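Local structure of foldase protein PrsA 2 (Bacillus anthracis, 6VJ4) at residues A[43-46]-A[47-50]; A[98-101]-A[102-106]; A[184-188]-A[189-193]; A[227-230]-A[231-234]. The protein catalyses cis-trans isomerisation of peptidyl-proline bonds, assists the extracellular folding of secreted proteins and is important for secretion of the protective antigen. One frame throughout, in Å; residues are numbered along the deposited sequence.

Contact 1 of 4, residues A[43-46]-A[47-50]; sequences KVSD and DDVD
Ser45 and Asp48 meet at the start of helix 46-60, where Ser45 is the N-cap and its hydroxyl takes the place of a carbonyl the preceding turn cannot supply. The capping bond runs from Asp48 N to Ser45 OG (3.1 Å, 156° at the hydrogen). OG is placed for it by its first torsion (67°), which sets it between the backbone N and the carbonyl carbon. The helical bonds begin at once: Val49 N reaches Ser45 O at 3.1 Å and Asp50 N reaches Asp46 O at 2.8 Å.

Apolar contact joins the residue before the cap to the first turn. Val44 CG1 lies 4.2 Å from Val49 CG2, the pairing of a hydrophobic staple, and also rests on Asp48 CB at 3.7 Å. Both valines continue onto helix 76-95, Val44 against Leu87 and Ser88, Val49 against Lys80 and Lys84.

Charge forms the third kind. Asp46, Asp47 and Asp48 fill the first turn, where carboxylates are probably stabilised by the positive end of the helix dipole. The carboxylate of Asp48 hangs beside the cap: OD1 comes within 2.8 Å of Ser45 OG, at an angle too poor for a hydrogen bond.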
loop_
_atom_site.group_PDB
_atom_site.type_symbol
_atom_site.label_atom_id
_atom_site.label_comp_id
_atom_site.label_asym_id
_atom_site.label_seq_id
_atom_site.Cartn_x
_atom_site.Cartn_y
_atom_site.Cartn_z
ATOM N N LYS A 43 11.201 -11.869 -9.674
ATOM C CA LYS A 43 11.636 -11.328 -10.987
ATOM C C LYS A 43 11.567 -12.386 -12.090
ATOM O O LYS A 43 12.009 -13.531 -11.871
ATOM C CB LYS A 43 13.056 -10.760 -10.880
ATOM C CG LYS A 43 13.155 -9.447 -10.115
ATOM C CD LYS A 43 14.560 -8.907 -9.982
ATOM C CE LYS A 43 14.589 -7.468 -9.509
ATOM N NZ LYS A 43 13.813 -7.277 -8.260
ATOM N N VAL A 44 11.033 -11.965 -13.236
ATOM C CA VAL A 44 10.949 -12.770 -14.486
ATOM C C VAL A 44 11.532 -11.889 -15.600
ATOM O O VAL A 44 11.278 -10.667 -15.567
ATOM C CB VAL A 44 9.499 -13.200 -14.770
ATOM C CG1 VAL A 44 9.364 -13.917 -16.104
ATOM C CG2 VAL A 44 8.946 -14.053 -13.638
ATOM N N SER A 45 12.316 -12.474 -16.509
ATOM C CA SER A 45 12.969 -11.704 -17.602
ATOM C C SER A 45 11.936 -11.250 -18.637
ATOM O O SER A 45 10.954 -11.986 -18.856
ATOM C CB SER A 45 14.041 -12.526 -18.269
ATOM O OG SER A 45 13.465 -13.620 -18.970
ATOM N N ASP A 46 12.170 -10.093 -19.264
ATOM C CA ASP A 46 11.265 -9.598 -20.339
ATOM C C ASP A 46 11.257 -10.625 -21.479
ATOM O O ASP A 46 10.231 -10.712 -22.178
ATOM C CB ASP A 46 11.671 -8.207 -20.832
ATOM C CG ASP A 46 11.289 -7.080 -19.889
ATOM O OD1 ASP A 46 10.256 -7.212 -19.202
ATOM O OD2 ASP A 46 12.026 -6.078 -19.849
ATOM N N ASP A 47 12.358 -11.368 -21.649
ATOM C CA ASP A 47 12.426 -12.417 -22.702
ATOM C C ASP A 47 11.358 -13.478 -22.404
ATOM O O ASP A 47 10.627 -13.853 -23.342
ATOM C CB ASP A 47 13.816 -13.054 -22.795
ATOM C CG ASP A 47 14.916 -12.134 -23.306
ATOM O OD1 ASP A 47 14.597 -11.008 -23.737
ATOM O OD2 ASP A 47 16.090 -12.554 -23.271
ATOM N N ASP A 48 11.271 -13.926 -21.145
ATOM C CA ASP A 48 10.272 -14.953 -20.740
ATOM C C ASP A 48 8.855 -14.390 -20.921
ATOM O O ASP A 48 7.977 -15.150 -21.356
ATOM C CB ASP A 48 10.472 -15.407 -19.289
ATOM C CG ASP A 48 11.813 -16.066 -19.005
ATOM O OD1 ASP A 48 12.654 -16.117 -19.926
ATOM O OD2 ASP A 48 12.009 -16.517 -17.856
ATOM N N VAL A 49 8.653 -13.113 -20.578
ATOM C CA VAL A 49 7.316 -12.451 -20.693
ATOM C C VAL A 49 6.928 -12.375 -22.174
ATOM O O VAL A 49 5.797 -12.789 -22.512
ATOM C CB VAL A 49 7.310 -11.049 -20.048
ATOM C CG1 VAL A 49 6.039 -10.279 -20.379
ATOM C CG2 VAL A 49 7.517 -11.109 -18.539
ATOM N N ASP A 50 7.836 -11.861 -23.013
ATOM C CA ASP A 50 7.580 -11.698 -24.470
ATOM C C ASP A 50 7.298 -13.068 -25.096
ATOM O O ASP A 50 6.404 -13.140 -25.957
ATOM C CB ASP A 50 8.740 -10.969 -25.155
ATOM C CG ASP A 50 8.922 -9.528 -24.698
ATOM O OD1 ASP A 50 7.972 -8.969 -24.107
ATOM O OD2 ASP A 50 10.018 -8.974 -24.928
#

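Contact 2 of 4, residues A[98-101]-A[102-106]; sequences TEKD and VKDHY
The imidazole of His105 meets Asp101 through its edge: ND1 donates to Asp101 O (2.7 Å, 155° at the hydrogen), the oxygen lying 15° out of the ring plane. His105 N reaches the same oxygen only weakly, so the side chain carries the stronger bond there, and the His105 side chain touches Ile211 and Leu215 of helix 204-220.

Three carboxylates are approached differently. That of Asp101 is met from above its plane, Thr98 N donating to OD2 at 3.1 Å, while its OD1 accepts from a water at 2.9 Å. Asp104 receives Lys100 NZ on both oxygens, 3.3 Å to OD1 and 3.4 Å to OD2, in a salt bridge whose hydrogen bonds are weak; CG of Lys100 is anti to the backbone N (169°), and the chain stays extended until a bend at its last torsion. Glu99 OE2 makes a long salt bridge to Lys103 NZ (3.7 Å), but its firmer partner is Tyr204 OH, whose helix also covers Val102.

At the N-terminal end of the helix Asp101 N donates to Thr98 OG1 at 3.0 Å. Together with the return bond from Thr98 N to the Asp101 carboxylate, this reciprocal pair is a capping box, opening the short helix 99-104.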
loop_
_atom_site.group_PDB
_atom_site.type_symbol
_atom_site.label_atom_id
_atom_site.label_comp_id
_atom_site.label_asym_id
_atom_site.label_seq_id
_atom_site.Cartn_x
_atom_site.Cartn_y
_atom_site.Cartn_z
ATOM N N THR A 98 8.280 -25.329 0.515
ATOM C CA THR A 98 9.541 -25.523 1.278
ATOM C C THR A 98 9.819 -27.018 1.439
ATOM O O THR A 98 8.891 -27.822 1.269
ATOM C CB THR A 98 9.448 -24.861 2.658
ATOM O OG1 THR A 98 8.467 -25.581 3.403
ATOM C CG2 THR A 98 9.083 -23.392 2.593
ATOM N N GLU A 99 11.062 -27.369 1.759
ATOM C CA GLU A 99 11.424 -28.785 1.997
ATOM C C GLU A 99 10.531 -29.315 3.124
ATOM O O GLU A 99 10.150 -30.492 3.054
ATOM C CB GLU A 99 12.911 -28.906 2.349
ATOM C CG GLU A 99 13.391 -30.345 2.508
ATOM C CD GLU A 99 13.374 -31.197 1.243
ATOM O OE1 GLU A 99 13.255 -30.621 0.137
ATOM O OE2 GLU A 99 13.495 -32.438 1.365
ATOM N N LYS A 100 10.232 -28.475 4.123
ATOM C CA LYS A 100 9.327 -28.898 5.233
ATOM C C LYS A 100 7.939 -29.230 4.667
ATOM O O LYS A 100 7.354 -30.252 5.085
ATOM C CB LYS A 100 9.206 -27.819 6.309
ATOM C CG LYS A 100 8.099 -28.076 7.324
ATOM C CD LYS A 100 8.194 -27.247 8.585
ATOM C CE LYS A 100 7.028 -27.492 9.524
ATOM N NZ LYS A 100 6.897 -28.928 9.872
ATOM N N ASP A 101 7.432 -28.406 3.745
ATOM C CA ASP A 101 6.118 -28.688 3.109
ATOM C C ASP A 101 6.192 -30.057 2.424
ATOM O O ASP A 101 5.227 -30.833 2.544
ATOM C CB ASP A 101 5.727 -27.631 2.073
ATOM C CG ASP A 101 5.359 -26.268 2.646
ATOM O OD1 ASP A 101 4.860 -26.226 3.782
ATOM O OD2 ASP A 101 5.566 -25.247 1.933
ATOM N N VAL A 102 7.284 -30.333 1.708
ATOM C CA VAL A 102 7.384 -31.650 1.015
ATOM C C VAL A 102 7.380 -32.765 2.070
ATOM O O VAL A 102 6.572 -33.703 1.928
ATOM C CB VAL A 102 8.605 -31.694 0.090
ATOM C CG1 VAL A 102 8.799 -33.065 -0.546
ATOM C CG2 VAL A 102 8.479 -30.614 -0.976
ATOM N N LYS A 103 8.205 -32.637 3.111
ATOM C CA LYS A 103 8.261 -33.680 4.165
ATOM C C LYS A 103 6.894 -33.822 4.844
ATOM O O LYS A 103 6.541 -34.947 5.156
ATOM C CB LYS A 103 9.317 -33.362 5.228
ATOM C CG LYS A 103 10.755 -33.403 4.745
ATOM C CD LYS A 103 11.759 -33.230 5.876
ATOM C CE LYS A 103 13.188 -33.121 5.395
ATOM N NZ LYS A 103 13.573 -34.279 4.554
ATOM N N ASP A 104 6.158 -32.723 5.040
ATOM C CA ASP A 104 4.829 -32.777 5.713
ATOM C C ASP A 104 3.801 -33.526 4.860
ATOM O O ASP A 104 2.735 -33.875 5.419
ATOM C CB ASP A 104 4.282 -31.384 6.032
ATOM C CG ASP A 104 5.032 -30.657 7.131
ATOM O OD1 ASP A 104 5.811 -31.329 7.861
ATOM O OD2 ASP A 104 4.844 -29.418 7.239
ATOM N N HIS A 105 4.076 -33.710 3.569
ATOM C CA HIS A 105 3.145 -34.423 2.658
ATOM C C HIS A 105 3.698 -35.811 2.328
ATOM O O HIS A 105 3.155 -36.439 1.435
ATOM C CB HIS A 105 2.872 -33.591 1.400
ATOM C CG HIS A 105 2.045 -32.382 1.660
ATOM N ND1 HIS A 105 2.545 -31.273 2.323
ATOM C CD2 HIS A 105 0.750 -32.111 1.378
ATOM C CE1 HIS A 105 1.597 -30.366 2.428
ATOM N NE2 HIS A 105 0.483 -30.854 1.858
ATOM N N TYR A 106 4.741 -36.249 3.032
ATOM C CA TYR A 106 5.287 -37.609 2.803
ATOM C C TYR A 106 4.466 -38.575 3.645
ATOM O O TYR A 106 4.776 -38.803 4.828
ATOM C CB TYR A 106 6.772 -37.679 3.126
ATOM C CG TYR A 106 7.364 -39.053 2.986
ATOM C CD1 TYR A 106 7.489 -39.671 1.751
ATOM C CD2 TYR A 106 7.882 -39.706 4.082
ATOM C CE1 TYR A 106 8.077 -40.918 1.626
ATOM C CE2 TYR A 106 8.481 -40.951 3.972
ATOM C CZ TYR A 106 8.570 -41.570 2.740
ATOM O OH TYR A 106 9.151 -42.807 2.657
HETATM O O HOH W 1 2.900 -28.272 4.595
#

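Contact 3 of 4, residues A[184-188]-A[189-193]; sequences VQSPN and GYHII
Val184 and His191 form a hydrogen-bonded antiparallel pair in the beta hairpin of strands 184-186 and 189-198, with a type I turn from Ser186 to Gly189 at its tip. Backbone bonds define the register: Val184 N to His191 O and His191 N to Val184 O, both 2.8 Å, then Ser186 N to Gly189 O. Gly189 N closes the turn on Ser186 O (3.0 Å).

Van der Waals contacts differ on the two faces of the hairpin. On one, Gln185 lies alongside the Tyr190 ring, pointing the same way, its CB 3.7 Å from Tyr190 CE1 and the amide plane only 15° from the ring. On the other, Val184 CG2 touches Ile193 CD1 at 4.0 Å; both residues pack on Ala171 of helix 166-174.

Polar side chains gather round Ser186 OG. It accepts from Asn188 N (3.1 Å), making an ST turn, and hydrogen-bonds His191 NE2 (2.7 Å) in the plane of the imidazole. His191 ND1 is bonded to His114 ND1, a histidine pair consistent with the one in the active site of parvulin-type isomerases. With both ring nitrogens engaged, the imidazole is fixed in rotation, so Ser186 is likely to orient the histidine as well as the turn.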
loop_
_atom_site.group_PDB
_atom_site.type_symbol
_atom_site.label_atom_id
_atom_site.label_comp_id
_atom_site.label_asym_id
_atom_site.label_seq_id
_atom_site.Cartn_x
_atom_site.Cartn_y
_atom_site.Cartn_z
ATOM N N VAL A 184 -15.878 -35.537 12.908
ATOM C CA VAL A 184 -14.717 -34.669 12.602
ATOM C C VAL A 184 -15.235 -33.378 11.993
ATOM O O VAL A 184 -15.807 -33.434 10.879
ATOM C CB VAL A 184 -13.746 -35.384 11.645
ATOM C CG1 VAL A 184 -12.586 -34.481 11.271
ATOM C CG2 VAL A 184 -13.271 -36.698 12.237
ATOM N N GLN A 185 -14.987 -32.259 12.670
ATOM C CA GLN A 185 -15.457 -30.967 12.133
ATOM C C GLN A 185 -14.499 -30.487 11.052
ATOM O O GLN A 185 -13.266 -30.629 11.229
ATOM C CB GLN A 185 -15.579 -29.912 13.225
ATOM C CG GLN A 185 -16.308 -28.671 12.741
ATOM C CD GLN A 185 -16.381 -27.614 13.809
ATOM O OE1 GLN A 185 -15.442 -27.423 14.577
ATOM N NE2 GLN A 185 -17.490 -26.897 13.838
ATOM N N SER A 186 -15.069 -30.033 9.946
ATOM C CA SER A 186 -14.273 -29.401 8.867
ATOM C C SER A 186 -15.087 -28.219 8.358
ATOM O O SER A 186 -16.236 -28.030 8.768
ATOM C CB SER A 186 -13.945 -30.365 7.757
ATOM O OG SER A 186 -15.009 -30.416 6.828
ATOM N N PRO A 187 -14.525 -27.361 7.481
ATOM C CA PRO A 187 -15.288 -26.241 6.939
ATOM C C PRO A 187 -16.537 -26.716 6.179
ATOM O O PRO A 187 -17.432 -25.932 5.996
ATOM C CB PRO A 187 -14.287 -25.534 6.005
ATOM C CG PRO A 187 -12.927 -25.955 6.528
ATOM C CD PRO A 187 -13.126 -27.372 7.027
ATOM N N ASN A 188 -16.563 -27.993 5.788
ATOM C CA ASN A 188 -17.679 -28.592 5.002
ATOM C C ASN A 188 -18.798 -29.101 5.932
ATOM O O ASN A 188 -19.930 -29.304 5.455
ATOM C CB ASN A 188 -17.133 -29.718 4.117
ATOM C CG ASN A 188 -15.986 -29.261 3.237
ATOM O OD1 ASN A 188 -14.981 -29.956 3.101
ATOM N ND2 ASN A 188 -16.105 -28.069 2.681
ATOM N N GLY A 189 -18.509 -29.286 7.220
ATOM C CA GLY A 189 -19.527 -29.783 8.170
ATOM C C GLY A 189 -18.916 -30.821 9.096
ATOM O O GLY A 189 -17.778 -30.612 9.518
ATOM N N TYR A 190 -19.638 -31.909 9.387
ATOM C CA TYR A 190 -19.080 -32.963 10.263
ATOM C C TYR A 190 -18.972 -34.248 9.463
ATOM O O TYR A 190 -19.970 -34.652 8.811
ATOM C CB TYR A 190 -19.951 -33.211 11.499
ATOM C CG TYR A 190 -19.935 -32.061 12.456
ATOM C CD1 TYR A 190 -18.962 -31.964 13.436
ATOM C CD2 TYR A 190 -20.877 -31.048 12.353
ATOM C CE1 TYR A 190 -18.932 -30.883 14.309
ATOM C CE2 TYR A 190 -20.858 -29.965 13.215
ATOM C CZ TYR A 190 -19.875 -29.879 14.186
ATOM O OH TYR A 190 -19.861 -28.809 15.034
ATOM N N HIS A 191 -17.820 -34.916 9.585
ATOM C CA HIS A 191 -17.573 -36.153 8.828
ATOM C C HIS A 191 -17.488 -37.347 9.758
ATOM O O HIS A 191 -16.942 -37.208 10.866
ATOM C CB HIS A 191 -16.218 -36.136 8.090
ATOM C CG HIS A 191 -15.986 -34.974 7.201
ATOM N ND1 HIS A 191 -16.127 -35.062 5.827
ATOM C CD2 HIS A 191 -15.618 -33.703 7.468
ATOM C CE1 HIS A 191 -15.864 -33.897 5.289
ATOM N NE2 HIS A 191 -15.553 -33.036 6.271
ATOM N N ILE A 192 -18.090 -38.441 9.325
ATOM C CA ILE A 192 -17.796 -39.749 9.942
ATOM C C ILE A 192 -16.917 -40.433 8.898
ATOM O O ILE A 192 -17.360 -40.579 7.735
ATOM C CB ILE A 192 -19.049 -40.543 10.295
ATOM C CG1 ILE A 192 -19.886 -39.796 11.337
ATOM C CG2 ILE A 192 -18.658 -41.915 10.784
ATOM C CD1 ILE A 192 -19.185 -39.573 12.656
ATOM N N ILE A 193 -15.701 -40.813 9.298
ATOM C CA ILE A 193 -14.698 -41.331 8.331
ATOM C C ILE A 193 -14.384 -42.795 8.632
ATOM O O ILE A 193 -14.284 -43.168 9.842
ATOM C CB ILE A 193 -13.407 -40.486 8.414
ATOM C CG1 ILE A 193 -13.669 -38.985 8.305
ATOM C CG2 ILE A 193 -12.380 -40.974 7.389
ATOM C CD1 ILE A 193 -12.444 -38.113 8.603
#

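Contact 4 of 4, residues A[227-230]-A[231-234]; sequences KKLL and QSEL
The Ser232 side chain, in the middle of helix 223-236, turns back onto the carbonyls of Lys228 and Leu229. Its CB lies 3.5 Å from Lys228 O. From there the first torsion (61°) swings OG in over the backbone, to 2.9 Å from Leu229 O and 3.2 Å from Lys228 O. Leu229 CD1 flanks the same hydroxyl at 4.0 Å, giving it an apolar neighbour.

The backbone bonds keep their usual i to i+4 spacing: Ser232 N still donates to Lys228 O (3.1 Å), and Glu233 N to Leu229 O. The hydroxyl therefore adds to a regular alpha-helical pattern without displacing a backbone donor.

Leu230 and Leu234, one turn apart, form an apolar strip. Leu230 CD1 approaches Leu234 CG at 4.3 Å, and that CG in turn sits 3.3 Å from Leu230 O, so the second leucine packs against backbone as well as side chain.

The strip faces helix 28-41, Leu230 on Ala34 and Ile38, Leu234 on Val37. Glu233 makes a salt bridge to Lys41 at the end of helix 28-41 and a hydrogen bond to the hydroxyl of Tyr42 just beyond it, while Leu229 and Leu230 lean on Ile93 and Met89 of helix 76-95.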
loop_
_atom_site.group_PDB
_atom_site.type_symbol
_atom_site.label_atom_id
_atom_site.label_comp_id
_atom_site.label_asym_id
_atom_site.label_seq_id
_atom_site.Cartn_x
_atom_site.Cartn_y
_atom_site.Cartn_z
ATOM N N LYS A 227 -4.171 -16.067 -3.550
ATOM C CA LYS A 227 -4.666 -14.761 -3.031
ATOM C C LYS A 227 -4.229 -14.598 -1.568
ATOM O O LYS A 227 -3.849 -13.470 -1.195
ATOM C CB LYS A 227 -6.176 -14.655 -3.276
ATOM C CG LYS A 227 -6.553 -14.579 -4.754
ATOM C CD LYS A 227 -8.034 -14.636 -5.043
ATOM C CE LYS A 227 -8.323 -14.595 -6.529
ATOM N NZ LYS A 227 -9.776 -14.658 -6.812
ATOM N N LYS A 228 -4.253 -15.675 -0.778
ATOM C CA LYS A 228 -3.766 -15.598 0.629
ATOM C C LYS A 228 -2.255 -15.315 0.602
ATOM O O LYS A 228 -1.752 -14.685 1.551
ATOM C CB LYS A 228 -4.119 -16.882 1.390
ATOM C CG LYS A 228 -5.611 -17.090 1.643
ATOM C CD LYS A 228 -5.975 -18.470 2.172
ATOM C CE LYS A 228 -5.364 -18.793 3.521
ATOM N NZ LYS A 228 -5.845 -17.874 4.580
ATOM N N LEU A 229 -1.574 -15.749 -0.465
ATOM C CA LEU A 229 -0.114 -15.512 -0.635
ATOM C C LEU A 229 0.116 -14.034 -0.960
ATOM O O LEU A 229 1.145 -13.487 -0.533
ATOM C CB LEU A 229 0.417 -16.412 -1.757
ATOM C CG LEU A 229 1.877 -16.195 -2.159
ATOM C CD1 LEU A 229 2.801 -16.267 -0.955
ATOM C CD2 LEU A 229 2.301 -17.206 -3.212
ATOM N N LEU A 230 -0.811 -13.423 -1.701
ATOM C CA LEU A 230 -0.685 -11.982 -2.044
ATOM C C LEU A 230 -0.886 -11.143 -0.772
ATOM O O LEU A 230 -0.037 -10.271 -0.508
ATOM C CB LEU A 230 -1.708 -11.633 -3.130
ATOM C CG LEU A 230 -1.744 -10.170 -3.575
ATOM C CD1 LEU A 230 -0.360 -9.666 -3.954
ATOM C CD2 LEU A 230 -2.714 -9.990 -4.732
ATOM N N GLN A 231 -1.940 -11.431 0.002
ATOM C CA GLN A 231 -2.239 -10.677 1.254
ATOM C C GLN A 231 -1.060 -10.784 2.231
ATOM O O GLN A 231 -0.729 -9.767 2.872
ATOM C CB GLN A 231 -3.511 -11.211 1.917
ATOM C CG GLN A 231 -4.769 -11.033 1.078
ATOM C CD GLN A 231 -5.979 -11.664 1.730
ATOM O OE1 GLN A 231 -5.904 -12.212 2.828
ATOM N NE2 GLN A 231 -7.111 -11.593 1.049
ATOM N N SER A 232 -0.469 -11.976 2.354
ATOM C CA SER A 232 0.678 -12.173 3.278
ATOM C C SER A 232 1.896 -11.398 2.764
ATOM O O SER A 232 2.611 -10.810 3.593
ATOM C CB SER A 232 0.995 -13.635 3.460
ATOM O OG SER A 232 1.346 -14.237 2.224
ATOM N N GLU A 233 2.099 -11.380 1.442
ATOM C CA GLU A 233 3.262 -10.686 0.823
ATOM C C GLU A 233 3.140 -9.174 1.075
ATOM O O GLU A 233 4.158 -8.547 1.438
ATOM C CB GLU A 233 3.331 -11.025 -0.666
ATOM C CG GLU A 233 4.738 -11.033 -1.230
ATOM C CD GLU A 233 5.653 -12.080 -0.611
ATOM O OE1 GLU A 233 6.020 -11.925 0.565
ATOM O OE2 GLU A 233 5.946 -13.081 -1.290
ATOM N N LEU A 234 1.940 -8.613 0.895
ATOM C CA LEU A 234 1.723 -7.171 1.184
ATOM C C LEU A 234 1.980 -6.925 2.678
ATOM O O LEU A 234 2.614 -5.905 3.003
ATOM C CB LEU A 234 0.292 -6.778 0.799
ATOM C CG LEU A 234 -0.084 -6.977 -0.671
ATOM C CD1 LEU A 234 -1.552 -6.648 -0.902
ATOM C CD2 LEU A 234 0.798 -6.142 -1.584
#

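Contacts 1 and 2 lie at the surface, contacts 3 and 4 are partly buried. The first two are helix starts with the same solution, a hydroxyl N-cap, but contact 1 adds an apolar staple and contact 2 a return bond from an aspartate. Contact 4 is mid-helix, so its serine hydroxyl turns to carbonyls instead of a backbone N-H. Contacts 1 and 4 both pack on helix 76-95, their centres 22 Å apart, whereas contact 2 leans on helix 204-220. Contact 3, the only one of the four in a sheet, sits in the isomerase domain about 44 Å from contact 1 between centres; there a histidine is bonded at both ring nitrogens, whereas that of contact 2 is bonded to a backbone carbonyl through ND1.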